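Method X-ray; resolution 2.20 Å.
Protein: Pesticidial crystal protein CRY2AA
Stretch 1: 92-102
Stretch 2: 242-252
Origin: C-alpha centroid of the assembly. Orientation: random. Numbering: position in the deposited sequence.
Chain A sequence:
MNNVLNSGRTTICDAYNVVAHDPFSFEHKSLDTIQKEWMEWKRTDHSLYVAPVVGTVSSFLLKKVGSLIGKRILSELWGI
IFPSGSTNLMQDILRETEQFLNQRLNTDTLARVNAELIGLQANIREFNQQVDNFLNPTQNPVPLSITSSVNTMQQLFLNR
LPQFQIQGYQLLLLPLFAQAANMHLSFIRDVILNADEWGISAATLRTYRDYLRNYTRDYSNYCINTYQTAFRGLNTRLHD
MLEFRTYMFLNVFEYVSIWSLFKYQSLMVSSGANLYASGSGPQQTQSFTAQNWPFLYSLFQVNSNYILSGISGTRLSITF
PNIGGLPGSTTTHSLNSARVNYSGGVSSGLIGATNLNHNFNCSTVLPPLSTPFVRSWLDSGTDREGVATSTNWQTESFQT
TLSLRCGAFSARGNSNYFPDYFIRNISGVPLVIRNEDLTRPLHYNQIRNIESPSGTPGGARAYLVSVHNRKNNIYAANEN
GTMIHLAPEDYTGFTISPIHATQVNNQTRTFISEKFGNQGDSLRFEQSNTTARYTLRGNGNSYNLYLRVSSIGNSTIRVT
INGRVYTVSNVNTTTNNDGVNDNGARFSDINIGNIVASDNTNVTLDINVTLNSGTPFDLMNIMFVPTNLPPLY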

ATOM      1  N   ASP A  92      22.115   8.304  -1.077  1.00 13.17           N
ATOM      2  CA  ASP A  92      21.334   8.738   0.075  1.00 12.19           C
ATOM      3  C   ASP A  92      20.371   7.653   0.553  1.00 11.80           C
ATOM      4  O   ASP A  92      20.119   7.518   1.748  1.00 11.91           O
ATOM      5  CB  ASP A  92      20.556  10.008  -0.262  1.00 12.92           C
ATOM      6  CG  ASP A  92      19.597  10.402   0.837  1.00 16.09           C
ATOM      7  OD1 ASP A  92      20.062  10.923   1.878  1.00 15.24           O
ATOM      8  OD2 ASP A  92      18.376  10.180   0.665  1.00 16.96           O
ATOM      9  N   ILE A  93      19.821   6.892  -0.384  1.00 11.84           N
ATOM     10  CA  ILE A  93      18.909   5.811  -0.029  1.00 12.71           C
ATOM     11  C   ILE A  93      19.662   4.833   0.868  1.00 13.37           C
ATOM     12  O   ILE A  93      19.159   4.419   1.910  1.00 13.84           O
ATOM     13  CB  ILE A  93      18.411   5.067  -1.285  1.00 11.74           C
ATOM     14  CG1 ILE A  93      17.322   5.899  -1.974  1.00 11.49           C
ATOM     15  CG2 ILE A  93      17.892   3.679  -0.908  1.00  9.99           C
ATOM     16  CD1 ILE A  93      16.834   5.316  -3.295  1.00  8.61           C
ATOM     17  N   LEU A  94      20.876   4.475   0.454  1.00 13.07           N
ATOM     18  CA  LEU A  94      21.706   3.556   1.224  1.00 12.62           C
ATOM     19  C   LEU A  94      22.031   4.124   2.589  1.00 13.04           C
ATOM     20  O   LEU A  94      21.924   3.434   3.602  1.00 12.89           O
ATOM     21  CB  LEU A  94      23.020   3.265   0.500  1.00 12.84           C
ATOM     22  CG  LEU A  94      24.063   2.567   1.388  1.00 17.14           C
ATOM     23  CD1 LEU A  94      23.600   1.150   1.745  1.00 15.51           C
ATOM     24  CD2 LEU A  94      25.397   2.528   0.667  1.00 19.74           C
ATOM     25  N   ARG A  95      22.438   5.385   2.624  1.00 11.88           N
ATOM     26  CA  ARG A  95      22.795   5.991   3.891  1.00 14.51           C
ATOM     27  C   ARG A  95      21.626   6.208   4.833  1.00 14.67           C
ATOM     28  O   ARG A  95      21.772   6.055   6.045  1.00 11.26           O
ATOM     29  CB  ARG A  95      23.564   7.282   3.634  1.00 19.71           C
ATOM     30  CG  ARG A  95      24.872   7.004   2.883  1.00 28.53           C
ATOM     31  CD  ARG A  95      25.490   5.681   3.366  1.00 34.58           C
ATOM     32  NE  ARG A  95      26.844   5.426   2.885  1.00 39.94           N
ATOM     33  CZ  ARG A  95      27.950   5.723   3.564  1.00 39.96           C
ATOM     34  NH1 ARG A  95      27.867   6.290   4.758  1.00 39.18           N
ATOM     35  NH2 ARG A  95      29.140   5.435   3.057  1.00 41.67           N
ATOM     36  N   GLU A  96      20.462   6.555   4.298  1.00 14.45           N
ATOM     37  CA  GLU A  96      19.313   6.739   5.176  1.00 14.04           C
ATOM     38  C   GLU A  96      18.811   5.374   5.633  1.00 13.98           C
ATOM     39  O   GLU A  96      18.210   5.254   6.696  1.00 14.30           O
ATOM     40  CB  GLU A  96      18.200   7.513   4.471  1.00 13.99           C
ATOM     41  CG  GLU A  96      18.589   8.944   4.128  1.00 13.56           C
ATOM     42  CD  GLU A  96      17.399   9.881   4.069  1.00 13.90           C
ATOM     43  OE1 GLU A  96      16.777  10.112   5.122  1.00 12.88           O
ATOM     44  OE2 GLU A  96      17.088  10.389   2.969  1.00 14.26           O
ATOM     45  N   THR A  97      19.052   4.346   4.823  1.00 13.36           N
ATOM     46  CA  THR A  97      18.644   2.998   5.186  1.00 14.05           C
ATOM     47  C   THR A  97      19.562   2.536   6.316  1.00 15.31           C
ATOM     48  O   THR A  97      19.122   1.879   7.261  1.00 16.07           O
ATOM     49  CB  THR A  97      18.774   2.030   3.993  1.00 14.16           C
ATOM     50  OG1 THR A  97      17.927   2.476   2.926  1.00 13.88           O
ATOM     51  CG2 THR A  97      18.365   0.617   4.399  1.00 11.56           C
ATOM     52  N   GLU A  98      20.843   2.891   6.213  1.00 14.62           N
ATOM     53  CA  GLU A  98      21.814   2.534   7.241  1.00 16.12           C
ATOM     54  C   GLU A  98      21.404   3.179   8.554  1.00 15.54           C
ATOM     55  O   GLU A  98      21.461   2.552   9.610  1.00 15.48           O
ATOM     56  CB  GLU A  98      23.222   3.017   6.862  1.00 16.34           C
ATOM     57  CG  GLU A  98      23.941   2.130   5.861  1.00 17.90           C
ATOM     58  CD  GLU A  98      25.391   2.539   5.623  1.00 20.39           C
ATOM     59  OE1 GLU A  98      26.163   1.698   5.119  1.00 22.14           O
ATOM     60  OE2 GLU A  98      25.766   3.694   5.927  1.00 23.67           O
ATOM     61  N   GLN A  99      20.988   4.437   8.484  1.00 15.30           N
ATOM     62  CA  GLN A  99      20.578   5.144   9.681  1.00 16.59           C
ATOM     63  C   GLN A  99      19.295   4.556  10.259  1.00 16.88           C
ATOM     64  O   GLN A  99      19.166   4.407  11.474  1.00 17.43           O
ATOM     65  CB  GLN A  99      20.390   6.635   9.381  1.00 18.37           C
ATOM     66  CG  GLN A  99      20.135   7.494  10.620  1.00 19.55           C
ATOM     67  CD  GLN A  99      20.442   8.962  10.378  1.00 20.89           C
ATOM     68  OE1 GLN A  99      20.887   9.340   9.295  1.00 24.17           O
ATOM     69  NE2 GLN A  99      20.212   9.795  11.389  1.00 16.65           N
ATOM     70  N   PHE A 100      18.351   4.212   9.387  1.00 16.36           N
ATOM     71  CA  PHE A 100      17.079   3.643   9.821  1.00 15.68           C
ATOM     72  C   PHE A 100      17.242   2.285  10.500  1.00 13.63           C
ATOM     73  O   PHE A 100      16.669   2.046  11.557  1.00 13.44           O
ATOM     74  CB  PHE A 100      16.118   3.487   8.635  1.00 14.62           C
ATOM     75  CG  PHE A 100      14.767   2.932   9.021  1.00 14.55           C
ATOM     76  CD1 PHE A 100      13.853   3.717   9.718  1.00 13.25           C
ATOM     77  CD2 PHE A 100      14.421   1.619   8.715  1.00 12.06           C
ATOM     78  CE1 PHE A 100      12.614   3.208  10.102  1.00 14.74           C
ATOM     79  CE2 PHE A 100      13.183   1.095   9.096  1.00 13.81           C
ATOM     80  CZ  PHE A 100      12.277   1.894   9.793  1.00 13.74           C
ATOM     81  N   LEU A 101      18.023   1.401   9.890  1.00 13.15           N
ATOM     82  CA  LEU A 101      18.218   0.065  10.443  1.00 16.33           C
ATOM     83  C   LEU A 101      19.324  -0.020  11.489  1.00 17.90           C
ATOM     84  O   LEU A 101      19.422  -1.006  12.220  1.00 15.60           O
ATOM     85  CB  LEU A 101      18.528  -0.920   9.313  1.00 13.16           C
ATOM     86  CG  LEU A 101      17.455  -1.072   8.235  1.00 14.44           C
ATOM     87  CD1 LEU A 101      17.972  -2.005   7.143  1.00 11.74           C
ATOM     88  CD2 LEU A 101      16.172  -1.620   8.849  1.00 12.53           C
ATOM     89  N   ASN A 102      20.140   1.025  11.560  1.00 20.34           N
ATOM     90  CA  ASN A 102      21.274   1.070  12.471  1.00 23.71           C
ATOM     91  C   ASN A 102      22.245  -0.029  12.053  1.00 23.31           C
ATOM     92  O   ASN A 102      22.848  -0.698  12.889  1.00 24.46           O
ATOM     93  CB  ASN A 102      20.839   0.876  13.929  1.00 26.08           C
ATOM     94  CG  ASN A 102      21.971   1.136  14.914  1.00 32.01           C
ATOM     95  OD1 ASN A 102      22.929   1.842  14.600  1.00 35.36           O
ATOM     96  ND2 ASN A 102      21.856   0.581  16.120  1.00 29.94           N
TER
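Stretch 2 242-252: LEFRTYMFLNV

Phe100 and Tyr247 form the apolar centre of the contact between two helices of one chain: their rings make an offset stack, centroids 4.2 Å apart and planes at 10°. Both residues direct CA-to-CB toward the opposing helix and hold chi1 near t, so the two rings overlap in the gap between the backbones. Phe100 CE2 lies 3.5 Å from Tyr247 CB, which sits over a face of the Phe100 ring, while Phe100 CB packs over the face of the Tyr247 ring. The tip of Phe100 reaches the backbone of stretch 2, with CZ 3.7 Å from Phe244 CA and 3.4 Å from Glu243 O.

Stretch 2 is helical along 242-252, with a wider pi-type turn at 249-252, and runs nearly antiparallel to helix 92-101; the signed crossing angle is -164° and the axes approach to 11.8 Å. The register therefore descends in one stretch as it rises in the other: Leu101 faces Phe244 (CA to CA 8.4 Å), Phe100 faces Tyr247 (8.5 Å) and Ile93 faces Asn251 (8.6 Å).

Next to the stack, Leu101 starts sideways, but its end comes nearer to stretch 2. Its CD2 meets the edge of the Phe244 ring, 3.7 Å from CE1, and its CD1 lies 4.1 Å from Met248 CE, whose side chain also bends inward.

The polar edge begins at the tip of Tyr247, where OH is hydrogen-bonded to Thr97 OG1 at 2.8 Å, near the plane of the tyrosine ring. Thr97 OG1 in turn donates to Ile93 O at 2.5 Å, tying the contact to the backbone of its own helix. Farther along, Asn251 ND2 donates to Tyr247 O at 3.0 Å, one turn back, while Asn251 OD1 rests 4.1 Å from Ile93 CG2.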

ATOM      1  N   LEU A 242       5.605  -1.124  12.831  1.00 11.11           N
ATOM      2  CA  LEU A 242       4.909  -0.526  11.696  1.00 12.57           C
ATOM      3  C   LEU A 242       5.841   0.296  10.802  1.00 13.86           C
ATOM      4  O   LEU A 242       5.730   0.250   9.572  1.00 15.88           O
ATOM      5  CB  LEU A 242       3.746   0.346  12.189  1.00  8.35           C
ATOM      6  CG  LEU A 242       2.686  -0.406  12.995  1.00  9.06           C
ATOM      7  CD1 LEU A 242       1.503   0.518  13.302  1.00  9.90           C
ATOM      8  CD2 LEU A 242       2.220  -1.628  12.202  1.00  9.51           C
ATOM      9  N   GLU A 243       6.756   1.047  11.408  1.00 12.15           N
ATOM     10  CA  GLU A 243       7.683   1.861  10.625  1.00 12.36           C
ATOM     11  C   GLU A 243       8.653   0.990   9.835  1.00 13.40           C
ATOM     12  O   GLU A 243       9.056   1.343   8.725  1.00 14.23           O
ATOM     13  CB  GLU A 243       8.477   2.804  11.527  1.00 11.95           C
ATOM     14  CG  GLU A 243       7.643   3.841  12.249  1.00 14.17           C
ATOM     15  CD  GLU A 243       8.330   5.192  12.312  1.00 15.27           C
ATOM     16  OE1 GLU A 243       9.557   5.229  12.541  1.00 17.05           O
ATOM     17  OE2 GLU A 243       7.644   6.218  12.136  1.00 13.13           O
ATOM     18  N   PHE A 244       9.043  -0.138  10.414  1.00 12.54           N
ATOM     19  CA  PHE A 244       9.942  -1.038   9.719  1.00 10.86           C
ATOM     20  C   PHE A 244       9.238  -1.480   8.442  1.00 10.32           C
ATOM     21  O   PHE A 244       9.840  -1.526   7.373  1.00  8.80           O
ATOM     22  CB  PHE A 244      10.256  -2.265  10.578  1.00 13.50           C
ATOM     23  CG  PHE A 244      11.134  -3.280   9.891  1.00 13.08           C
ATOM     24  CD1 PHE A 244      12.499  -3.058   9.748  1.00 15.92           C
ATOM     25  CD2 PHE A 244      10.589  -4.447   9.366  1.00 15.01           C
ATOM     26  CE1 PHE A 244      13.312  -3.985   9.099  1.00 16.75           C
ATOM     27  CE2 PHE A 244      11.393  -5.384   8.711  1.00 15.73           C
ATOM     28  CZ  PHE A 244      12.758  -5.150   8.576  1.00 17.55           C
ATOM     29  N   ARG A 245       7.953  -1.808   8.565  1.00  9.46           N
ATOM     30  CA  ARG A 245       7.160  -2.252   7.421  1.00 11.37           C
ATOM     31  C   ARG A 245       6.980  -1.124   6.414  1.00 11.15           C
ATOM     32  O   ARG A 245       7.163  -1.315   5.213  1.00 11.70           O
ATOM     33  CB  ARG A 245       5.781  -2.748   7.874  1.00 12.25           C
ATOM     34  CG  ARG A 245       4.829  -3.065   6.721  1.00 10.91           C
ATOM     35  CD  ARG A 245       3.500  -3.601   7.226  1.00 13.56           C
ATOM     36  NE  ARG A 245       2.561  -3.834   6.133  1.00 14.22           N
ATOM     37  CZ  ARG A 245       1.998  -2.871   5.407  1.00 16.76           C
ATOM     38  NH1 ARG A 245       2.271  -1.596   5.651  1.00 14.44           N
ATOM     39  NH2 ARG A 245       1.167  -3.187   4.424  1.00 15.63           N
ATOM     40  N   THR A 246       6.616   0.050   6.917  1.00 10.70           N
ATOM     41  CA  THR A 246       6.413   1.207   6.062  1.00 10.51           C
ATOM     42  C   THR A 246       7.665   1.514   5.265  1.00 10.80           C
ATOM     43  O   THR A 246       7.605   1.702   4.046  1.00 10.20           O
ATOM     44  CB  THR A 246       6.030   2.444   6.889  1.00 10.25           C
ATOM     45  OG1 THR A 246       4.699   2.275   7.393  1.00  9.12           O
ATOM     46  CG2 THR A 246       6.103   3.706   6.045  1.00  5.54           C
ATOM     47  N   TYR A 247       8.800   1.551   5.955  1.00 11.56           N
ATOM     48  CA  TYR A 247      10.067   1.840   5.309  1.00 11.52           C
ATOM     49  C   TYR A 247      10.313   0.878   4.145  1.00 11.24           C
ATOM     50  O   TYR A 247      10.626   1.305   3.034  1.00 12.27           O
ATOM     51  CB  TYR A 247      11.222   1.740   6.313  1.00  9.79           C
ATOM     52  CG  TYR A 247      12.507   2.326   5.776  1.00 11.14           C
ATOM     53  CD1 TYR A 247      12.883   3.639   6.077  1.00 11.85           C
ATOM     54  CD2 TYR A 247      13.312   1.593   4.903  1.00 11.63           C
ATOM     55  CE1 TYR A 247      14.029   4.207   5.513  1.00 10.93           C
ATOM     56  CE2 TYR A 247      14.453   2.152   4.335  1.00 13.16           C
ATOM     57  CZ  TYR A 247      14.804   3.456   4.642  1.00 14.30           C
ATOM     58  OH  TYR A 247      15.916   4.015   4.044  1.00 19.28           O
ATOM     59  N   MET A 248      10.165  -0.420   4.396  1.00 10.60           N
ATOM     60  CA  MET A 248      10.378  -1.428   3.355  1.00 11.23           C
ATOM     61  C   MET A 248       9.292  -1.440   2.278  1.00 11.60           C
ATOM     62  O   MET A 248       9.566  -1.730   1.112  1.00 11.39           O
ATOM     63  CB  MET A 248      10.501  -2.817   3.987  1.00  8.33           C
ATOM     64  CG  MET A 248      11.784  -3.018   4.802  1.00 16.18           C
ATOM     65  SD  MET A 248      13.286  -2.800   3.804  1.00 16.10           S
ATOM     66  CE  MET A 248      14.485  -2.262   5.057  1.00 18.47           C
ATOM     67  N   PHE A 249       8.059  -1.122   2.650  1.00 11.41           N
ATOM     68  CA  PHE A 249       6.998  -1.109   1.652  1.00 14.43           C
ATOM     69  C   PHE A 249       7.180   0.061   0.681  1.00 14.63           C
ATOM     70  O   PHE A 249       6.909  -0.066  -0.509  1.00 17.17           O
ATOM     71  CB  PHE A 249       5.629  -1.057   2.330  1.00 14.07           C
ATOM     72  CG  PHE A 249       4.984  -2.410   2.467  1.00 15.15           C
ATOM     73  CD1 PHE A 249       5.512  -3.364   3.334  1.00 15.09           C
ATOM     74  CD2 PHE A 249       3.886  -2.755   1.682  1.00 17.00           C
ATOM     75  CE1 PHE A 249       4.960  -4.637   3.422  1.00 15.46           C
ATOM     76  CE2 PHE A 249       3.321  -4.030   1.759  1.00 17.16           C
ATOM     77  CZ  PHE A 249       3.861  -4.975   2.631  1.00 18.26           C
ATOM     78  N   LEU A 250       7.661   1.193   1.183  1.00 13.45           N
ATOM     79  CA  LEU A 250       7.877   2.357   0.329  1.00 14.49           C
ATOM     80  C   LEU A 250       9.151   2.233  -0.504  1.00 15.31           C
ATOM     81  O   LEU A 250       9.195   2.677  -1.652  1.00 13.50           O
ATOM     82  CB  LEU A 250       7.952   3.627   1.176  1.00 13.57           C
ATOM     83  CG  LEU A 250       6.619   4.168   1.704  1.00 11.96           C
ATOM     84  CD1 LEU A 250       6.874   5.338   2.640  1.00  9.54           C
ATOM     85  CD2 LEU A 250       5.747   4.597   0.533  1.00 11.70           C
ATOM     86  N   ASN A 251      10.175   1.618   0.084  1.00 14.00           N
ATOM     87  CA  ASN A 251      11.470   1.436  -0.563  1.00 12.32           C
ATOM     88  C   ASN A 251      11.580   0.179  -1.404  1.00 11.85           C
ATOM     89  O   ASN A 251      12.419   0.102  -2.305  1.00 12.57           O
ATOM     90  CB  ASN A 251      12.582   1.378   0.490  1.00 10.89           C
ATOM     91  CG  ASN A 251      13.120   2.734   0.844  1.00 11.26           C
ATOM     92  OD1 ASN A 251      13.948   3.290   0.121  1.00 13.50           O
ATOM     93  ND2 ASN A 251      12.650   3.286   1.958  1.00 11.00           N
ATOM     94  N   VAL A 252      10.745  -0.811  -1.108  1.00 11.06           N
ATOM     95  CA  VAL A 252      10.830  -2.076  -1.813  1.00 11.74           C
ATOM     96  C   VAL A 252       9.556  -2.699  -2.376  1.00 12.00           C
ATOM     97  O   VAL A 252       9.486  -2.998  -3.563  1.00 11.35           O
ATOM     98  CB  VAL A 252      11.506  -3.140  -0.904  1.00 10.34           C
ATOM     99  CG1 VAL A 252      11.590  -4.482  -1.630  1.00  6.95           C
ATOM    100  CG2 VAL A 252      12.897  -2.660  -0.484  1.00  6.97           C
TER